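Local coordinates for cell wall surface anchor family protein (Streptococcus pneumoniae, PDB 4OQ1) that probably serves as an ancillary pilin that fixes the pilus of Streptococcus pneumoniae to the bacterial cell wall, at residues V31-N36 with V138-K143; D48-Q53 with M91-N96. The protein carries 3 engineered substitutions. All coordinates share one frame; numbering follows the deposited sequence.

Contact 1. Residues V31-N36 with V138-K143; sequences VLQLEN and VIVAKK
Val31 O accepts the N-H of Ile139 at 2.8 Å, almost straight at 176°, and also meets the CA-H of Val138. Ile139 O returns the pattern, taking Gln33 N at 3.0 Å and touching Leu32 CA at 3.3 Å. Ala141 N then binds Gln33 O at 3.0 Å, completing a parallel pairing of the first and last strands of the N-terminal domain, 28-33 and 137-140, in its mixed eight-strand sheet. Beyond the strands Glu35 replaces main chain with side chain: its OE2 holds Lys143 N at 3.0 Å, the donor standing well above the carboxylate plane. The ammonium groups of Lys142 and Lys143 do not touch this carboxylate, but both are near enough that they may favour its negative charge. On the face of Gln33, Val138 and Val140, the Gln33 amide lies obliquely over the two valines, with NE2 3.8 Å from Val138 CG1 and OE1 3.5 Å from Val140 CG2; NE2 is bound by Gln97. On the other face Leu32 CD2 packs 3.9 Å from Ile139 CB, and strand 120-129 covers both with Phe125 and Phe127. Tyr121 OH of that strand bonds Glu35 N and Ala141 O, while strand 98-103 flanks 28-33 on the side away from edge strand 137-140.

Contact 2. Residues D48-Q53 with M91-N96; sequences DGHRLQ and MTFLEN
Strands 50-53 and 91-93 run roughly antiparallel but splay, their axes at 122°, and Met91 N donates the one direct hydrogen bond between the segments, to His50 O at 2.9 Å. They are neighbours in the mixed eight-strand sheet of the N-terminal domain, in a protein built of CnaB and IgG-rev type domains. Where the strands diverge, a water stands in for a direct main-chain bond: it accepts from His50 N at 3.0 Å and donates to Met91 O.

Met91 contributes the largest share of the buried surface. Its chi1 of -17° leaves CG nearly eclipsing the backbone N, a strained torsion that brings CG to 3.3 Å from Leu52 N. The thioether then runs beside the Arg51-Leu52 peptide, with SD 3.5 Å from Arg51 C, and Leu52 CB closes on the same methionine. Ile98 and Ile113 add to the apolar surroundings of Met91.

Further along, the His50 and Phe93 side chains cross at about a right angle, their ring planes at 88°. NE2, next to CD2 in the imidazole, bonds Ser46 O and helps fix that ring, while Tyr37 and Val41 of helix 37-42 and Leu44 pack on Phe93. Arg51 NE bonds Ser88 OG, further back on strand 85-93. The two rings come closest where His50 CD2 lies 3.6 Å from Phe93 CE2.

Both contacts belong to one mixed sheet of the N-terminal domain, their centres about 12 Å apart and their nearest atoms about 4 Å apart without touching. Along the chain, contact 2 is nested inside the loop that contact 1 closes. Contact 1 is at the sheet's edge, partly exposed, and rests on regular parallel main-chain bonds extended by a carboxylate. Contact 2 lies further inside, between interior strands, is more buried, and depends on a single direct bond, a bridging water and the close packing of a methionine and two rings. Strand 98-103 lies between them, flanking 28-33 and 85-93, and its Ile98 touches Leu32 and Met91 alike.

Contact 1. Residues V31-N36 with V138-K143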
ATOM      1  N   VAL A  31      -1.413  16.210 -32.216  1.00 20.51           N
ATOM      2  CA  VAL A  31      -2.162  15.759 -31.011  1.00 21.19           C
ATOM      3  C   VAL A  31      -1.651  14.301 -30.659  1.00 21.83           C
ATOM      4  O   VAL A  31      -1.569  13.429 -31.566  1.00 22.77           O
ATOM      5  CB  VAL A  31      -3.709  15.783 -31.337  1.00 21.81           C
ATOM      6  CG1 VAL A  31      -4.531  14.908 -30.416  1.00 22.13           C
ATOM      7  CG2 VAL A  31      -4.273  17.200 -31.293  1.00 24.38           C
ATOM      8  N   LEU A  32      -1.197  14.106 -29.411  1.00 23.99           N
ATOM      9  CA  LEU A  32      -0.750  12.815 -28.894  1.00 20.82           C
ATOM     10  C   LEU A  32      -1.722  12.349 -27.802  1.00 23.09           C
ATOM     11  O   LEU A  32      -1.987  13.024 -26.836  1.00 23.41           O
ATOM     12  CB  LEU A  32       0.666  12.924 -28.301  1.00 21.05           C
ATOM     13  CG  LEU A  32       1.748  13.239 -29.344  1.00 20.07           C
ATOM     14  CD1 LEU A  32       3.072  13.584 -28.757  1.00 17.79           C
ATOM     15  CD2 LEU A  32       1.912  12.058 -30.288  1.00 23.85           C
ATOM     16  N   GLN A  33      -2.281  11.169 -27.976  1.00 19.69           N
ATOM     17  CA  GLN A  33      -3.108  10.572 -26.958  1.00 22.41           C
ATOM     18  C   GLN A  33      -2.253   9.462 -26.326  1.00 21.72           C
ATOM     19  O   GLN A  33      -1.519   8.754 -27.013  1.00 23.04           O
ATOM     20  CB  GLN A  33      -4.402  10.087 -27.621  1.00 23.34           C
ATOM     21  CG  GLN A  33      -5.318  11.211 -28.064  1.00 22.94           C
ATOM     22  CD  GLN A  33      -6.368  10.822 -29.101  1.00 29.84           C
ATOM     23  OE1 GLN A  33      -6.474   9.666 -29.521  1.00 37.74           O
ATOM     24  NE2 GLN A  33      -7.197  11.784 -29.480  1.00 26.64           N
ATOM     25  N   LEU A  34      -2.311   9.327 -25.004  1.00 20.51           N
ATOM     26  CA  LEU A  34      -1.450   8.401 -24.286  1.00 19.67           C
ATOM     27  C   LEU A  34      -2.246   7.338 -23.512  1.00 23.84           C
ATOM     28  O   LEU A  34      -3.426   7.576 -23.134  1.00 24.48           O
ATOM     29  CB  LEU A  34      -0.612   9.144 -23.281  1.00 20.34           C
ATOM     30  CG  LEU A  34       0.175  10.345 -23.769  1.00 20.12           C
ATOM     31  CD1 LEU A  34       0.967  10.858 -22.608  1.00 19.87           C
ATOM     32  CD2 LEU A  34       1.095  10.035 -24.963  1.00 22.67           C
ATOM     33  N   GLU A  35      -1.562   6.264 -23.185  1.00 21.60           N
ATOM     34  CA  GLU A  35      -2.077   5.258 -22.258  1.00 24.13           C
ATOM     35  C   GLU A  35      -2.140   5.902 -20.841  1.00 25.06           C
ATOM     36  O   GLU A  35      -1.191   6.555 -20.371  1.00 23.77           O
ATOM     37  CB  GLU A  35      -1.174   4.047 -22.244  1.00 24.96           C
ATOM     38  CG  GLU A  35      -0.933   3.322 -23.611  1.00 24.03           C
ATOM     39  CD  GLU A  35       0.186   2.283 -23.562  1.00 19.68           C
ATOM     40  OE1 GLU A  35       0.599   1.783 -22.505  1.00 21.83           O
ATOM     41  OE2 GLU A  35       0.691   1.843 -24.619  1.00 23.83           O
ATOM     42  N   ASN A  36      -3.276   5.711 -20.160  1.00 29.08           N
ATOM     43  CA  ASN A  36      -3.392   6.037 -18.740  1.00 26.43           C
ATOM     44  C   ASN A  36      -3.158   7.529 -18.635  1.00 26.15           C
ATOM     45  O   ASN A  36      -2.540   7.987 -17.676  1.00 23.46           O
ATOM     46  CB  ASN A  36      -2.358   5.243 -17.911  1.00 30.69           C
ATOM     47  CG  ASN A  36      -2.736   5.116 -16.400  1.00 29.27           C
ATOM     48  OD1 ASN A  36      -3.872   5.208 -16.065  1.00 28.85           O
ATOM     49  ND2 ASN A  36      -1.749   4.938 -15.531  1.00 25.29           N
ATOM     50  N   VAL A 138      -3.419  13.453 -35.524  1.00 25.64           N
ATOM     51  CA  VAL A 138      -3.701  12.701 -34.278  1.00 25.82           C
ATOM     52  C   VAL A 138      -2.944  11.380 -34.243  1.00 26.18           C
ATOM     53  O   VAL A 138      -3.174  10.523 -35.067  1.00 28.70           O
ATOM     54  CB  VAL A 138      -5.214  12.357 -34.131  1.00 28.26           C
ATOM     55  CG1 VAL A 138      -5.453  11.647 -32.828  1.00 25.35           C
ATOM     56  CG2 VAL A 138      -6.063  13.632 -34.262  1.00 29.25           C
ATOM     57  N   ILE A 139      -2.053  11.217 -33.286  1.00 23.98           N
ATOM     58  CA  ILE A 139      -1.370   9.955 -33.065  1.00 22.26           C
ATOM     59  C   ILE A 139      -1.618   9.410 -31.646  1.00 20.47           C
ATOM     60  O   ILE A 139      -1.423  10.102 -30.662  1.00 17.72           O
ATOM     61  CB  ILE A 139       0.131  10.131 -33.215  1.00 23.64           C
ATOM     62  CG1 ILE A 139       0.407  10.363 -34.698  1.00 25.11           C
ATOM     63  CG2 ILE A 139       0.918   8.939 -32.666  1.00 25.07           C
ATOM     64  CD1 ILE A 139       1.810  10.591 -35.051  1.00 32.13           C
ATOM     65  N   VAL A 140      -1.974   8.136 -31.590  1.00 17.36           N
ATOM     66  CA  VAL A 140      -2.198   7.435 -30.336  1.00 17.89           C
ATOM     67  C   VAL A 140      -0.869   6.704 -30.024  1.00 18.98           C
ATOM     68  O   VAL A 140      -0.570   5.682 -30.641  1.00 23.98           O
ATOM     69  CB  VAL A 140      -3.379   6.434 -30.422  1.00 22.22           C
ATOM     70  CG1 VAL A 140      -3.695   5.865 -29.054  1.00 22.00           C
ATOM     71  CG2 VAL A 140      -4.650   7.021 -31.024  1.00 23.67           C
ATOM     72  N   ALA A 141      -0.074   7.221 -29.092  1.00 17.44           N
ATOM     73  CA  ALA A 141       1.327   6.758 -28.972  1.00 19.36           C
ATOM     74  C   ALA A 141       1.446   5.543 -28.045  1.00 22.97           C
ATOM     75  O   ALA A 141       0.930   5.590 -26.921  1.00 22.50           O
ATOM     76  CB  ALA A 141       2.145   7.877 -28.369  1.00 19.93           C
ATOM     77  N   LYS A 142       2.124   4.459 -28.482  1.00 21.04           N
ATOM     78  CA  LYS A 142       2.223   3.272 -27.709  1.00 20.16           C
ATOM     79  C   LYS A 142       3.390   3.508 -26.817  1.00 20.54           C
ATOM     80  O   LYS A 142       4.399   4.024 -27.244  1.00 20.30           O
ATOM     81  CB  LYS A 142       2.496   2.043 -28.562  1.00 22.10           C
ATOM     82  CG  LYS A 142       2.827   0.808 -27.733  1.00 25.28           C
ATOM     83  CD  LYS A 142       2.503  -0.408 -28.578  1.00 25.04           C
ATOM     84  CE  LYS A 142       2.331  -1.647 -27.684  1.00 27.14           C
ATOM     85  NZ  LYS A 142       3.640  -1.950 -27.153  1.00 27.19           N
ATOM     86  N   LYS A 143       3.208   3.186 -25.551  1.00 20.33           N
ATOM     87  CA  LYS A 143       4.321   3.324 -24.584  1.00 21.17           C
ATOM     88  C   LYS A 143       5.308   2.180 -24.819  1.00 22.97           C
ATOM     89  O   LYS A 143       4.955   1.035 -24.957  1.00 21.34           O
ATOM     90  CB  LYS A 143       3.786   3.347 -23.124  1.00 20.49           C
ATOM     91  CG  LYS A 143       4.840   3.741 -22.085  1.00 25.18           C
ATOM     92  CD  LYS A 143       4.305   3.548 -20.653  1.00 24.65           C
ATOM     93  CE  LYS A 143       5.376   4.022 -19.675  1.00 31.12           C
ATOM     94  NZ  LYS A 143       4.800   4.171 -18.319  1.00 32.05           N
TER

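Contact 2. Residues D48-Q53 with M91-N96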
ATOM      1  N   ASP A  48       2.822  22.634 -17.880  1.00 60.77           N
ATOM      2  CA  ASP A  48       3.312  23.733 -18.720  1.00 62.97           C
ATOM      3  C   ASP A  48       4.830  23.685 -18.762  1.00 55.94           C
ATOM      4  O   ASP A  48       5.480  23.282 -17.765  1.00 55.87           O
ATOM      5  CB  ASP A  48       2.850  25.087 -18.112  1.00 71.09           C
ATOM      6  CG  ASP A  48       3.384  26.324 -18.887  1.00 84.66           C
ATOM      7  OD1 ASP A  48       2.855  26.571 -19.999  1.00 88.66           O
ATOM      8  OD2 ASP A  48       4.305  27.048 -18.395  1.00 79.21           O
ATOM      9  N   GLY A  49       5.396  24.109 -19.897  1.00 51.75           N
ATOM     10  CA  GLY A  49       6.871  24.217 -20.051  1.00 48.45           C
ATOM     11  C   GLY A  49       7.595  22.952 -20.561  1.00 43.18           C
ATOM     12  O   GLY A  49       8.809  22.840 -20.486  1.00 43.95           O
ATOM     13  N   HIS A  50       6.843  21.955 -21.007  1.00 38.72           N
ATOM     14  CA  HIS A  50       7.460  20.759 -21.579  1.00 34.19           C
ATOM     15  C   HIS A  50       7.722  20.920 -23.070  1.00 31.80           C
ATOM     16  O   HIS A  50       6.952  21.574 -23.790  1.00 33.04           O
ATOM     17  CB  HIS A  50       6.599  19.524 -21.272  1.00 33.19           C
ATOM     18  CG  HIS A  50       6.406  19.307 -19.805  1.00 30.83           C
ATOM     19  ND1 HIS A  50       7.445  18.961 -18.967  1.00 36.30           N
ATOM     20  CD2 HIS A  50       5.338  19.517 -19.006  1.00 34.39           C
ATOM     21  CE1 HIS A  50       7.014  18.886 -17.724  1.00 37.14           C
ATOM     22  NE2 HIS A  50       5.732  19.216 -17.721  1.00 37.98           N
ATOM     23  N   ARG A  51       8.788  20.278 -23.543  1.00 29.87           N
ATOM     24  CA  ARG A  51       9.047  20.257 -24.971  1.00 31.32           C
ATOM     25  C   ARG A  51       9.105  18.829 -25.530  1.00 25.50           C
ATOM     26  O   ARG A  51       9.578  17.920 -24.871  1.00 26.47           O
ATOM     27  CB  ARG A  51      10.345  20.994 -25.299  1.00 31.26           C
ATOM     28  CG  ARG A  51      10.425  22.437 -24.762  1.00 30.82           C
ATOM     29  CD  ARG A  51      11.584  23.215 -25.351  1.00 35.43           C
ATOM     30  NE  ARG A  51      11.415  23.467 -26.806  1.00 39.86           N
ATOM     31  CZ  ARG A  51      10.748  24.485 -27.367  1.00 40.70           C
ATOM     32  NH1 ARG A  51      10.174  25.407 -26.625  1.00 35.77           N
ATOM     33  NH2 ARG A  51      10.666  24.584 -28.693  1.00 39.45           N
ATOM     34  N   LEU A  52       8.648  18.651 -26.763  1.00 24.81           N
ATOM     35  CA  LEU A  52       8.834  17.344 -27.453  1.00 19.01           C
ATOM     36  C   LEU A  52      10.133  17.330 -28.250  1.00 21.48           C
ATOM     37  O   LEU A  52      10.319  18.122 -29.154  1.00 23.85           O
ATOM     38  CB  LEU A  52       7.650  17.078 -28.321  1.00 18.54           C
ATOM     39  CG  LEU A  52       7.714  15.683 -28.943  1.00 16.77           C
ATOM     40  CD1 LEU A  52       7.348  14.537 -27.946  1.00 18.55           C
ATOM     41  CD2 LEU A  52       6.836  15.667 -30.152  1.00 18.46           C
ATOM     42  N   GLN A  53      11.096  16.519 -27.849  1.00 22.21           N
ATOM     43  CA  GLN A  53      12.321  16.368 -28.573  1.00 22.48           C
ATOM     44  C   GLN A  53      12.098  15.503 -29.814  1.00 22.92           C
ATOM     45  O   GLN A  53      11.454  14.405 -29.705  1.00 19.92           O
ATOM     46  CB  GLN A  53      13.372  15.651 -27.716  1.00 25.49           C
ATOM     47  CG  GLN A  53      13.725  16.402 -26.430  1.00 30.82           C
ATOM     48  CD  GLN A  53      14.283  17.781 -26.705  1.00 30.30           C
ATOM     49  OE1 GLN A  53      15.075  18.006 -27.625  1.00 32.17           O
ATOM     50  NE2 GLN A  53      13.824  18.711 -25.936  1.00 36.04           N
ATOM     51  N   MET A  91       5.114  21.726 -25.970  1.00 35.02           N
ATOM     52  CA  MET A  91       3.927  20.863 -25.743  1.00 34.52           C
ATOM     53  C   MET A  91       3.043  21.447 -24.695  1.00 36.50           C
ATOM     54  O   MET A  91       3.498  22.102 -23.747  1.00 33.81           O
ATOM     55  CB  MET A  91       4.258  19.450 -25.261  1.00 33.07           C
ATOM     56  CG  MET A  91       5.656  19.011 -25.462  1.00 37.30           C
ATOM     57  SD  MET A  91       6.017  17.425 -24.684  1.00 33.70           S
ATOM     58  CE  MET A  91       4.579  16.510 -25.157  1.00 34.10           C
ATOM     59  N   THR A  92       1.774  21.190 -24.867  1.00 35.05           N
ATOM     60  CA  THR A  92       0.823  21.435 -23.799  1.00 43.67           C
ATOM     61  C   THR A  92       0.008  20.138 -23.474  1.00 40.54           C
ATOM     62  O   THR A  92      -0.499  19.441 -24.400  1.00 40.03           O
ATOM     63  CB  THR A  92      -0.098  22.629 -24.144  1.00 45.66           C
ATOM     64  OG1 THR A  92      -0.964  22.898 -23.036  1.00 48.41           O
ATOM     65  CG2 THR A  92      -0.965  22.331 -25.345  1.00 50.32           C
ATOM     66  N   PHE A  93      -0.113  19.830 -22.174  1.00 40.44           N
ATOM     67  CA  PHE A  93      -1.066  18.794 -21.675  1.00 33.45           C
ATOM     68  C   PHE A  93      -2.467  19.315 -21.376  1.00 36.18           C
ATOM     69  O   PHE A  93      -2.726  19.791 -20.278  1.00 38.23           O
ATOM     70  CB  PHE A  93      -0.523  18.213 -20.398  1.00 35.97           C
ATOM     71  CG  PHE A  93       0.737  17.414 -20.578  1.00 39.38           C
ATOM     72  CD1 PHE A  93       0.677  16.033 -20.720  1.00 40.52           C
ATOM     73  CD2 PHE A  93       1.981  18.038 -20.576  1.00 44.42           C
ATOM     74  CE1 PHE A  93       1.837  15.300 -20.856  1.00 38.63           C
ATOM     75  CE2 PHE A  93       3.144  17.308 -20.718  1.00 44.36           C
ATOM     76  CZ  PHE A  93       3.064  15.942 -20.859  1.00 41.08           C
ATOM     77  N   LEU A  94      -3.371  19.176 -22.325  1.00 33.00           N
ATOM     78  CA  LEU A  94      -4.762  19.518 -22.169  1.00 34.18           C
ATOM     79  C   LEU A  94      -5.513  18.401 -21.413  1.00 40.79           C
ATOM     80  O   LEU A  94      -4.893  17.552 -20.801  1.00 35.99           O
ATOM     81  CB  LEU A  94      -5.386  19.794 -23.550  1.00 35.76           C
ATOM     82  CG  LEU A  94      -4.718  20.832 -24.457  1.00 40.06           C
ATOM     83  CD1 LEU A  94      -5.551  21.076 -25.692  1.00 40.28           C
ATOM     84  CD2 LEU A  94      -4.508  22.165 -23.739  1.00 44.92           C
ATOM     85  N   GLU A  95      -6.844  18.377 -21.467  1.00 49.26           N
ATOM     86  CA  GLU A  95      -7.646  17.498 -20.570  1.00 50.70           C
ATOM     87  C   GLU A  95      -7.573  15.993 -20.856  1.00 44.06           C
ATOM     88  O   GLU A  95      -7.459  15.171 -19.929  1.00 32.43           O
ATOM     89  CB  GLU A  95      -9.140  17.927 -20.557  1.00 59.14           C
ATOM     90  CG  GLU A  95      -9.396  19.409 -20.299  1.00 61.18           C
ATOM     91  CD  GLU A  95      -9.349  20.249 -21.566  1.00 69.32           C
ATOM     92  OE1 GLU A  95     -10.342  20.218 -22.335  1.00 78.14           O
ATOM     93  OE2 GLU A  95      -8.323  20.954 -21.795  1.00 70.22           O
ATOM     94  N   ASN A  96      -7.717  15.601 -22.125  1.00 36.42           N
ATOM     95  CA  ASN A  96      -7.596  14.180 -22.446  1.00 36.03           C
ATOM     96  C   ASN A  96      -6.473  13.880 -23.482  1.00 28.87           C
ATOM     97  O   ASN A  96      -6.324  12.717 -23.866  1.00 32.59           O
ATOM     98  CB  ASN A  96      -8.929  13.633 -22.971  1.00 39.03           C
ATOM     99  CG  ASN A  96      -9.001  12.112 -22.932  1.00 36.56           C
ATOM    100  OD1 ASN A  96      -8.368  11.474 -22.118  1.00 42.43           O
ATOM    101  ND2 ASN A  96      -9.733  11.534 -23.850  1.00 40.66           N
TER
HETATM  102  O   HOH W   1       3.877  21.363 -21.284  1.00 44.54           O